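Local atomic coordinates of possible thiamine biosynthesis enzyme (Candida albicans, PDB entry 2X7Q), a protein that is of unknown function but has the periplasmic binding protein fold, so that it probably binds a small molecule, perhaps in connection with thiamine biosynthesis. Residues Asn60-Asn63 against Ile69-Gly72; Glu75-Asp80 against Glu86-Leu91; Trp176-Ser181 against Ala255-Lys260; Lys182-Asn187 against Asn247-Ala252. The protein carries 1 engineered substitution. All coordinates share one frame; numbering follows the deposited sequence. Where two conformers were deposited one is given.

Contacts 1 and 2 lie in the core of one lobe, where consecutive helices pack on the same five-stranded sheet. They touch each other, and their chemistry is almost wholly apolar: leucine against alanine in contact 1; phenylalanine and isoleucine against isoleucine and valine in contact 2, with one aspartate at the margin. Contacts 3 and 4 lie about 24 to 31 Å away, centre to centre, and share helix 178-186 of the other lobe. Contact 3 is partly buried and rests on an aromatic pair beside a capped helix start. Contact 4, nested within the chain loop that contact 3 closes, is at the surface, where a salt bridge and a water take over from ring packing.

Contact 1: residues Asn60-Asn63 against Ile69-Gly72; sequences NLLN and IAIG
L62 lays its isobutyl end over the methyl group of A70, the small residue of strand 69-73 that points at helix 55-63. The nearest approach is from CD1 of L62 to CB of A70, 3.8 Å, and the branch point joins in, with CG of L62 4.0 Å from the same CB. The other methyl touches that CB too and also the backbone, CD2 of L62 lying 4.1 Å from C of I69. With CG anti to its own carbonyl carbon (chi1 -66°), the leucine has its fork aimed at the sheet, and both methyls can straddle the alanine CB. A methyl on the strand side lets the helix settle close, while a leucine is long enough to bridge from helix to sheet. Helix 55-63 is the connection of a beta-alpha-beta crossover that joins the parallel strands 46-50 and 69-73, with strand 17-21 lying between them. I69 turns its side chain from the helix and packs on L17, V19 and V205. L61 points toward the sheet as well, but it rests on A20 and V51. Backbone bonds of I69 to K18 and A20, and of A70 to A206, tie the strand to a neighbour on each side.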
# COMPACT_ATOMS: atom_id res chain seq x y z
N ASN A 60 1.90 0.53 13.09
CA ASN A 60 2.23 0.11 14.45
C ASN A 60 3.73 0.24 14.73
O ASN A 60 4.14 0.66 15.81
CB ASN A 60 1.76 -1.32 14.71
CG ASN A 60 0.26 -1.44 14.76
OD1 ASN A 60 -0.45 -0.44 14.86
ND2 ASN A 60 -0.24 -2.67 14.70
N LEU A 61 4.54 -0.14 13.74
CA LEU A 61 5.99 -0.05 13.86
C LEU A 61 6.44 1.40 13.96
O LEU A 61 7.40 1.71 14.67
CB LEU A 61 6.66 -0.74 12.67
CG LEU A 61 6.41 -2.25 12.53
CD1 LEU A 61 7.01 -2.78 11.24
CD2 LEU A 61 6.94 -3.00 13.74
N LEU A 62 5.76 2.29 13.25
CA LEU A 62 6.07 3.71 13.31
C LEU A 62 5.68 4.28 14.67
O LEU A 62 6.37 5.13 15.22
CB LEU A 62 5.34 4.48 12.20
CG LEU A 62 5.77 4.17 10.76
CD1 LEU A 62 4.94 4.97 9.78
CD2 LEU A 62 7.25 4.45 10.58
N ASN A 63 4.56 3.79 15.21
CA ASN A 63 4.07 4.24 16.50
C ASN A 63 4.97 3.82 17.65
O ASN A 63 5.12 4.55 18.63
CB ASN A 63 2.65 3.73 16.74
CG ASN A 63 1.63 4.37 15.81
OD1 ASN A 63 1.93 5.35 15.13
ND2 ASN A 63 0.42 3.82 15.79
N ILE A 69 11.01 4.62 8.82
CA ILE A 69 10.25 4.85 7.60
C ILE A 69 9.41 3.63 7.22
O ILE A 69 9.81 2.49 7.47
CB ILE A 69 11.19 5.21 6.42
CG1 ILE A 69 12.01 6.46 6.75
CG2 ILE A 69 10.39 5.42 5.14
CD1 ILE A 69 12.90 6.93 5.62
N ALA A 70 8.25 3.88 6.63
CA ALA A 70 7.37 2.81 6.17
C ALA A 70 6.85 3.08 4.76
O ALA A 70 6.40 4.18 4.47
CB ALA A 70 6.22 2.61 7.14
N ILE A 71 6.93 2.07 3.90
CA ILE A 71 6.40 2.17 2.54
C ILE A 71 5.13 1.34 2.42
O ILE A 71 5.19 0.12 2.27
CB ILE A 71 7.42 1.65 1.50
CG1 ILE A 71 8.82 2.19 1.79
CG2 ILE A 71 6.98 2.02 0.09
CD1 ILE A 71 9.14 3.50 1.10
N GLY A 72 3.97 2.00 2.50
CA GLY A 72 2.70 1.29 2.49
C GLY A 72 1.62 1.94 1.65
O GLY A 72 1.87 2.92 0.94

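Contact 2: residues Glu75-Asp80 against Glu86-Leu91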
# COMPACT_ATOMS: atom_id res chain seq x y z
N GLU A 75 -4.16 4.97 1.38
CA GLU A 75 -5.36 5.11 2.20
C GLU A 75 -5.10 4.75 3.66
O GLU A 75 -5.72 5.31 4.56
CB GLU A 75 -6.52 4.29 1.64
CG GLU A 75 -6.37 2.78 1.77
CD GLU A 75 -5.58 2.16 0.64
OE1 GLU A 75 -5.11 2.91 -0.24
OE2 GLU A 75 -5.44 0.92 0.62
N ALA A 76 -4.19 3.80 3.89
CA ALA A 76 -3.87 3.35 5.24
C ALA A 76 -3.34 4.50 6.09
O ALA A 76 -3.75 4.68 7.24
CB ALA A 76 -2.86 2.22 5.19
N PHE A 77 -2.42 5.28 5.52
CA PHE A 77 -1.81 6.39 6.24
C PHE A 77 -2.73 7.60 6.30
O PHE A 77 -2.83 8.26 7.34
CB PHE A 77 -0.47 6.77 5.59
CG PHE A 77 0.56 5.68 5.64
CD1 PHE A 77 1.25 5.41 6.82
CD2 PHE A 77 0.85 4.92 4.52
CE1 PHE A 77 2.20 4.41 6.87
CE2 PHE A 77 1.80 3.92 4.57
CZ PHE A 77 2.48 3.66 5.74
N ILE A 78 -3.40 7.90 5.19
CA ILE A 78 -4.32 9.03 5.14
C ILE A 78 -5.44 8.88 6.15
O ILE A 78 -5.77 9.82 6.88
CB ILE A 78 -4.93 9.21 3.74
CG1 ILE A 78 -3.83 9.46 2.70
CG2 ILE A 78 -5.94 10.35 3.73
CD1 ILE A 78 -3.01 10.71 2.97
N ALA A 79 -6.04 7.70 6.20
CA ALA A 79 -7.13 7.43 7.13
C ALA A 79 -6.65 7.51 8.58
O ALA A 79 -7.31 8.10 9.43
CB ALA A 79 -7.76 6.08 6.85
N ASP A 80 -5.49 6.91 8.85
CA ASP A 80 -4.93 6.90 10.19
C ASP A 80 -4.70 8.33 10.69
O ASP A 80 -4.96 8.64 11.85
CB ASP A 80 -3.62 6.11 10.22
CG ASP A 80 -3.23 5.66 11.61
OD1 ASP A 80 -4.05 4.96 12.26
OD2 ASP A 80 -2.12 5.99 12.07
N GLU A 86 -1.53 12.27 14.85
CA GLU A 86 -0.73 13.43 14.48
C GLU A 86 0.76 13.13 14.48
O GLU A 86 1.58 14.02 14.24
CB GLU A 86 -1.03 14.62 15.40
CG GLU A 86 -0.37 14.55 16.77
CD GLU A 86 -1.13 13.70 17.77
OE1 GLU A 86 -1.95 12.85 17.34
OE2 GLU A 86 -0.91 13.86 18.99
N ASN A 87 1.11 11.87 14.74
CA ASN A 87 2.51 11.47 14.75
C ASN A 87 2.90 10.67 13.51
O ASN A 87 3.97 10.07 13.46
CB ASN A 87 2.84 10.69 16.03
CG ASN A 87 2.84 11.57 17.26
OD1 ASN A 87 3.21 12.74 17.20
ND2 ASN A 87 2.41 11.02 18.39
N ILE A 88 2.02 10.68 12.52
CA ILE A 88 2.30 10.04 11.24
C ILE A 88 2.40 11.10 10.14
O ILE A 88 1.52 11.95 10.01
CB ILE A 88 1.21 9.02 10.86
CG1 ILE A 88 1.23 7.83 11.82
CG2 ILE A 88 1.41 8.54 9.43
CD1 ILE A 88 2.51 7.02 11.75
N HIS A 89 3.48 11.03 9.36
CA HIS A 89 3.70 12.01 8.30
C HIS A 89 3.88 11.35 6.94
O HIS A 89 4.72 10.46 6.77
CB HIS A 89 4.92 12.87 8.62
CG HIS A 89 4.69 13.86 9.72
ND1 HIS A 89 4.77 13.53 11.05
CD2 HIS A 89 4.39 15.18 9.68
CE1 HIS A 89 4.53 14.60 11.79
NE2 HIS A 89 4.29 15.62 10.98
N VAL A 90 3.09 11.78 5.97
CA VAL A 90 3.24 11.33 4.59
C VAL A 90 4.20 12.25 3.85
O VAL A 90 3.88 13.41 3.57
CB VAL A 90 1.89 11.31 3.85
CG1 VAL A 90 2.09 10.90 2.40
CG2 VAL A 90 0.91 10.37 4.54
N LEU A 91 5.39 11.73 3.54
CA LEU A 91 6.46 12.53 2.96
C LEU A 91 6.33 12.71 1.45
O LEU A 91 6.42 13.83 0.94
CB LEU A 91 7.82 11.93 3.31
CG LEU A 91 8.14 11.82 4.80
CD1 LEU A 91 9.48 11.12 5.00
CD2 LEU A 91 8.15 13.20 5.44
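F77 is the first residue of helix 74-82 here to meet strand 88-95, and it does so in two places. Its CB lies 4.0 Å from CG2 of V90, while the ring reaches on to I88, with CD1 of F77 4.1 Å from CG2 of I88. The two side chains cross at about a right angle, and the isoleucine meets the ring through its CG2 branch. The next residue, I78, starts out pointing from the strand, yet its two bends (chi1 -61°, chi2 -60°) fold the chain back until CD1 comes within 4.2 Å of CG2 of V90. That one valine methyl touches both helix side chains, a role that suits a compact beta-branched residue. D80 closes the series: its carboxylate oxygen OD2 lies 3.8 Å from CG1 of I88, a contact without polar character. The same OD2 accepts a hydrogen bond from ND2 of N85, which gives this partly exposed acid a polar partner in the turn between helix and strand. The axes of helix 75-80 and strand 88-91 come within 8.9 Å, their N-to-C directions 135° apart. Helix 74-82 links strand 69-73 to the parallel edge strand 88-95; strand 203-208 lies between them, and F77 also packs on its V204 and A206, while I59 of helix 55-63 packs on D80.

Contact 3: residues Trp176-Ser181 against Ala255-Lys260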
# COMPACT_ATOMS: atom_id res chain seq x y z
N TRP A 176 -8.23 -8.52 -2.78
CA TRP A 176 -6.78 -8.62 -2.72
C TRP A 176 -6.18 -8.12 -4.02
O TRP A 176 -6.84 -8.13 -5.06
CB TRP A 176 -6.36 -10.06 -2.45
CG TRP A 176 -5.10 -10.19 -1.65
CD1 TRP A 176 -3.87 -10.56 -2.11
CD2 TRP A 176 -4.95 -9.95 -0.24
NE1 TRP A 176 -2.97 -10.57 -1.07
CE2 TRP A 176 -3.60 -10.20 0.08
CE3 TRP A 176 -5.83 -9.55 0.77
CZ2 TRP A 176 -3.11 -10.05 1.37
CZ3 TRP A 176 -5.33 -9.41 2.06
CH2 TRP A 176 -3.98 -9.66 2.35
N GLU A 177 -4.92 -7.69 -3.97
CA GLU A 177 -4.25 -7.18 -5.16
C GLU A 177 -4.35 -8.20 -6.30
O GLU A 177 -4.13 -9.39 -6.10
CB GLU A 177 -2.79 -6.85 -4.85
CG GLU A 177 -2.09 -6.04 -5.93
CD GLU A 177 -1.66 -6.89 -7.12
OE1 GLU A 177 -0.95 -7.90 -6.90
OE2 GLU A 177 -2.04 -6.55 -8.26
N TYR A 178 -4.69 -7.72 -7.49
CA TYR A 178 -4.97 -8.59 -8.63
C TYR A 178 -3.85 -9.57 -8.96
O TYR A 178 -4.05 -10.78 -8.89
CB TYR A 178 -5.32 -7.76 -9.87
CG TYR A 178 -5.45 -8.59 -11.13
CD1 TYR A 178 -6.53 -9.44 -11.32
CD2 TYR A 178 -4.49 -8.52 -12.13
CE1 TYR A 178 -6.65 -10.20 -12.46
CE2 TYR A 178 -4.60 -9.28 -13.28
CZ TYR A 178 -5.68 -10.12 -13.44
OH TYR A 178 -5.80 -10.88 -14.59
N PHE A 179 -2.69 -9.04 -9.34
CA PHE A 179 -1.59 -9.89 -9.79
C PHE A 179 -1.12 -10.86 -8.71
O PHE A 179 -0.49 -11.88 -9.02
CB PHE A 179 -0.42 -9.04 -10.30
CG PHE A 179 -0.72 -8.33 -11.59
CD1 PHE A 179 -0.61 -9.00 -12.80
CD2 PHE A 179 -1.11 -7.01 -11.59
CE1 PHE A 179 -0.88 -8.35 -13.99
CE2 PHE A 179 -1.39 -6.35 -12.78
CZ PHE A 179 -1.27 -7.02 -13.98
N THR A 180 -1.42 -10.55 -7.46
CA THR A 180 -1.08 -11.44 -6.35
C THR A 180 -2.09 -12.58 -6.27
O THR A 180 -1.78 -13.67 -5.80
CB THR A 180 -1.04 -10.67 -5.01
OG1 THR A 180 -0.08 -9.62 -5.09
CG2 THR A 180 -0.66 -11.61 -3.87
N SER A 181 -3.31 -12.31 -6.74
CA SER A 181 -4.39 -13.28 -6.70
C SER A 181 -4.49 -14.05 -8.01
O SER A 181 -5.14 -15.10 -8.08
CB SER A 181 -5.72 -12.58 -6.43
OG SER A 181 -5.67 -11.80 -5.25
N ALA A 255 4.35 -11.40 -13.74
CA ALA A 255 5.23 -10.32 -13.34
C ALA A 255 5.40 -9.33 -14.49
O ALA A 255 5.42 -8.12 -14.29
CB ALA A 255 6.58 -10.87 -12.91
N LYS A 256 5.51 -9.86 -15.71
CA LYS A 256 5.65 -9.04 -16.90
C LYS A 256 4.41 -8.18 -17.13
O LYS A 256 4.52 -6.99 -17.41
CB LYS A 256 5.93 -9.91 -18.13
CG LYS A 256 6.06 -9.12 -19.42
CD LYS A 256 6.32 -10.04 -20.60
CE LYS A 256 6.44 -9.24 -21.90
NZ LYS A 256 6.70 -10.13 -23.07
N GLU A 257 3.24 -8.79 -17.01
CA GLU A 257 1.98 -8.08 -17.19
C GLU A 257 1.88 -6.91 -16.22
O GLU A 257 1.40 -5.84 -16.57
CB GLU A 257 0.79 -9.02 -17.02
CG GLU A 257 -0.56 -8.38 -17.26
CD GLU A 257 -1.71 -9.33 -17.04
OE1 GLU A 257 -1.46 -10.55 -16.91
OE2 GLU A 257 -2.87 -8.87 -17.01
N TRP A 258 2.34 -7.13 -14.99
CA TRP A 258 2.29 -6.10 -13.95
C TRP A 258 3.16 -4.89 -14.29
O TRP A 258 2.76 -3.75 -14.04
CB TRP A 258 2.69 -6.69 -12.60
CG TRP A 258 2.94 -5.66 -11.55
CD1 TRP A 258 2.00 -5.01 -10.79
CD2 TRP A 258 4.21 -5.15 -11.13
NE1 TRP A 258 2.61 -4.13 -9.93
CE2 TRP A 258 3.97 -4.20 -10.12
CE3 TRP A 258 5.53 -5.40 -11.51
CZ2 TRP A 258 5.00 -3.50 -9.49
CZ3 TRP A 258 6.55 -4.71 -10.88
CH2 TRP A 258 6.28 -3.78 -9.88
N THR A 259 4.34 -5.14 -14.85
CA THR A 259 5.27 -4.06 -15.17
C THR A 259 4.67 -3.06 -16.16
O THR A 259 5.13 -1.93 -16.27
CB THR A 259 6.59 -4.59 -15.75
OG1 THR A 259 6.35 -5.20 -17.03
CG2 THR A 259 7.21 -5.62 -14.81
N LYS A 260 3.65 -3.49 -16.89
CA LYS A 260 3.02 -2.65 -17.91
C LYS A 260 1.82 -1.88 -17.36
O LYS A 260 1.10 -1.23 -18.12
CB LYS A 260 2.61 -3.49 -19.12
CG LYS A 260 3.77 -4.10 -19.89
CD LYS A 260 3.34 -4.57 -21.28
CE LYS A 260 2.43 -5.78 -21.23
NZ LYS A 260 3.15 -7.02 -20.84
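F179 has its ring carbon CG anti to its own carbonyl carbon (chi1 -69°), and W258 has CG anti to its backbone N (chi1 168°); these turns carry the phenyl ring across to helix 252-259 and set the indole beside it. CB of W258 then lies 3.8 Å from the centroid of the F179 ring, almost on the ring normal, a CH-pi contact. Beyond it the indole turns its edge to the same face in an offset edge-to-face pair, planes at 79°, with CD1 of W258 3.8 Å from CD2 of F179. The opposite face of the phenyl ring is taken by CD2 of Y178, so the flat ring is sandwiched. At its rim lies the side chain of E257, modelled in two conformers, so this close approach is doubtful. F179 is also held at its backbone. E177, the N-cap of helix 178-186, accepts from N of F179 through OE2 at 2.8 Å and from OG1 of T180 through OE1 at 2.6 Å. W258 in turn stacks on H25 and forms an edge-to-face pair with F26. The face of one ring against the edge and CB of another thus joins helices 178-186 and 252-259, probably bordering the cleft between lobes in which periplasmic binding proteins hold their ligands; the hydrogen bond of E177 OE2 to a glycerol, probably from the crystallisation liquor, is consistent with a polar pocket there.

Contact 4: residues Lys182-Asn187 against Asn247-Ala252; sequences KKYYDN and NLDYSA
K183 and D249 cross at about a right angle, the straight lysine passing in front of the carboxylate so that both its ammonium end and its last methylenes touch the acid. NZ of K183 gives a hydrogen bond of 3.0 Å to the syn lone pair of OD1 of D249, part of a salt bridge, while CD of K183 lies 3.4 Å from OD2 of D249. Each chain leaves its backbone with CG anti to N (chi1 168° in K183, -168° in D249), which sends each side chain out toward the other segment. Y184 lies alongside: CD of K183 rests over one face of its ring, 4.0 Å above the plane and offset toward the rim. The planes of the Y184 ring and the D249 carboxylate are 50° apart, and the phenol oxygen stays 3.9 Å from OD2 of D249. A water joins the two instead. It sits in the plane of the tyrosine ring, 3.0 Å from OH of Y184, and donates to OD2 of D249 at 2.6 Å. Both carboxylate oxygens are thus engaged, one by a charge and one by solvent, as suits an exposed acid. D249 is the centre of an inverse gamma turn, and its side chain points toward the helix. Helix 178-186 here faces the loop between helices 237-247 and 252-259; K182 adds a salt bridge to D254 in the latter, Y250 OH bonds to T180 OG1, and Y184 packs on I190 of strand 190-197 and on F155 of helix 155-162.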
# COMPACT_ATOMS: atom_id res chain seq x y z
N LYS A 182 -3.84 -13.54 -9.05
CA LYS A 182 -3.94 -14.12 -10.38
C LYS A 182 -3.52 -15.58 -10.40
O LYS A 182 -4.15 -16.40 -11.07
CB LYS A 182 -3.12 -13.31 -11.38
CG LYS A 182 -3.34 -13.70 -12.83
CD LYS A 182 -2.61 -12.76 -13.78
CE LYS A 182 -2.98 -13.04 -15.22
NZ LYS A 182 -2.64 -14.42 -15.64
N LYS A 183 -2.47 -15.90 -9.66
CA LYS A 183 -1.98 -17.28 -9.57
C LYS A 183 -3.10 -18.24 -9.18
O LYS A 183 -3.18 -19.35 -9.71
CB LYS A 183 -0.84 -17.38 -8.56
CG LYS A 183 -0.47 -18.82 -8.20
CD LYS A 183 0.56 -18.86 -7.08
CE LYS A 183 0.86 -20.29 -6.65
NZ LYS A 183 1.88 -20.35 -5.57
N TYR A 184 -3.96 -17.81 -8.26
CA TYR A 184 -5.00 -18.68 -7.73
C TYR A 184 -6.27 -18.67 -8.57
O TYR A 184 -7.18 -19.46 -8.34
CB TYR A 184 -5.28 -18.34 -6.26
CG TYR A 184 -4.07 -18.52 -5.38
CD1 TYR A 184 -3.75 -19.77 -4.85
CD2 TYR A 184 -3.24 -17.45 -5.08
CE1 TYR A 184 -2.64 -19.93 -4.04
CE2 TYR A 184 -2.13 -17.61 -4.27
CZ TYR A 184 -1.84 -18.85 -3.76
OH TYR A 184 -0.73 -19.02 -2.95
N TYR A 185 -6.34 -17.76 -9.54
CA TYR A 185 -7.41 -17.80 -10.52
C TYR A 185 -7.08 -18.85 -11.57
O TYR A 185 -7.96 -19.58 -12.03
CB TYR A 185 -7.58 -16.44 -11.20
CG TYR A 185 -8.12 -15.34 -10.32
CD1 TYR A 185 -9.14 -15.58 -9.41
CD2 TYR A 185 -7.62 -14.05 -10.41
CE1 TYR A 185 -9.64 -14.57 -8.61
CE2 TYR A 185 -8.11 -13.03 -9.61
CZ TYR A 185 -9.12 -13.30 -8.72
OH TYR A 185 -9.61 -12.29 -7.92
N ASP A 186 -5.81 -18.92 -11.95
CA ASP A 186 -5.36 -19.81 -13.01
C ASP A 186 -5.38 -21.28 -12.59
O ASP A 186 -5.67 -22.15 -13.41
CB ASP A 186 -3.96 -19.41 -13.48
CG ASP A 186 -3.95 -18.07 -14.19
OD1 ASP A 186 -5.03 -17.62 -14.62
OD2 ASP A 186 -2.86 -17.48 -14.33
N ASN A 187 -5.08 -21.55 -11.33
CA ASN A 187 -5.17 -22.92 -10.81
C ASN A 187 -6.57 -23.22 -10.29
O ASN A 187 -6.82 -24.28 -9.71
CB ASN A 187 -4.11 -23.19 -9.74
CG ASN A 187 -4.30 -22.34 -8.50
OD1 ASN A 187 -5.31 -21.66 -8.34
ND2 ASN A 187 -3.32 -22.38 -7.60
N ASN A 247 11.97 -14.59 -6.64
CA ASN A 247 12.01 -14.32 -5.20
C ASN A 247 10.63 -14.12 -4.58
O ASN A 247 10.46 -14.26 -3.37
CB ASN A 247 12.89 -13.10 -4.91
CG ASN A 247 14.35 -13.35 -5.25
OD1 ASN A 247 15.12 -13.83 -4.42
ND2 ASN A 247 14.74 -13.01 -6.47
N LEU A 248 9.65 -13.78 -5.42
CA LEU A 248 8.29 -13.54 -4.94
C LEU A 248 7.29 -14.48 -5.61
O LEU A 248 7.61 -15.10 -6.63
CB LEU A 248 7.91 -12.08 -5.16
CG LEU A 248 8.87 -11.05 -4.57
CD1 LEU A 248 8.46 -9.63 -4.94
CD2 LEU A 248 8.97 -11.20 -3.05
N ASP A 249 6.09 -14.57 -5.05
CA ASP A 249 5.08 -15.48 -5.56
C ASP A 249 4.39 -14.93 -6.80
O ASP A 249 3.18 -14.68 -6.80
CB ASP A 249 4.03 -15.79 -4.49
CG ASP A 249 3.13 -16.95 -4.87
OD1 ASP A 249 3.66 -17.99 -5.32
OD2 ASP A 249 1.90 -16.82 -4.73
N TYR A 250 5.17 -14.74 -7.86
CA TYR A 250 4.62 -14.29 -9.14
C TYR A 250 5.33 -15.03 -10.26
O TYR A 250 6.55 -15.19 -10.24
CB TYR A 250 4.82 -12.79 -9.32
CG TYR A 250 4.30 -11.94 -8.19
CD1 TYR A 250 3.00 -11.45 -8.20
CD2 TYR A 250 5.11 -11.62 -7.11
CE1 TYR A 250 2.52 -10.67 -7.16
CE2 TYR A 250 4.64 -10.83 -6.07
CZ TYR A 250 3.34 -10.36 -6.10
OH TYR A 250 2.88 -9.59 -5.07
N SER A 251 4.57 -15.49 -11.25
CA SER A 251 5.17 -16.11 -12.42
C SER A 251 5.83 -15.03 -13.27
O SER A 251 5.52 -13.85 -13.13
CB SER A 251 4.12 -16.85 -13.25
OG SER A 251 3.17 -15.97 -13.80
N ALA A 252 6.76 -15.44 -14.13
CA ALA A 252 7.45 -14.50 -15.00
C ALA A 252 6.47 -13.78 -15.92
O ALA A 252 6.62 -12.59 -16.19
CB ALA A 252 8.51 -15.22 -15.82
O HOH W 1 0.54 -16.37 -2.52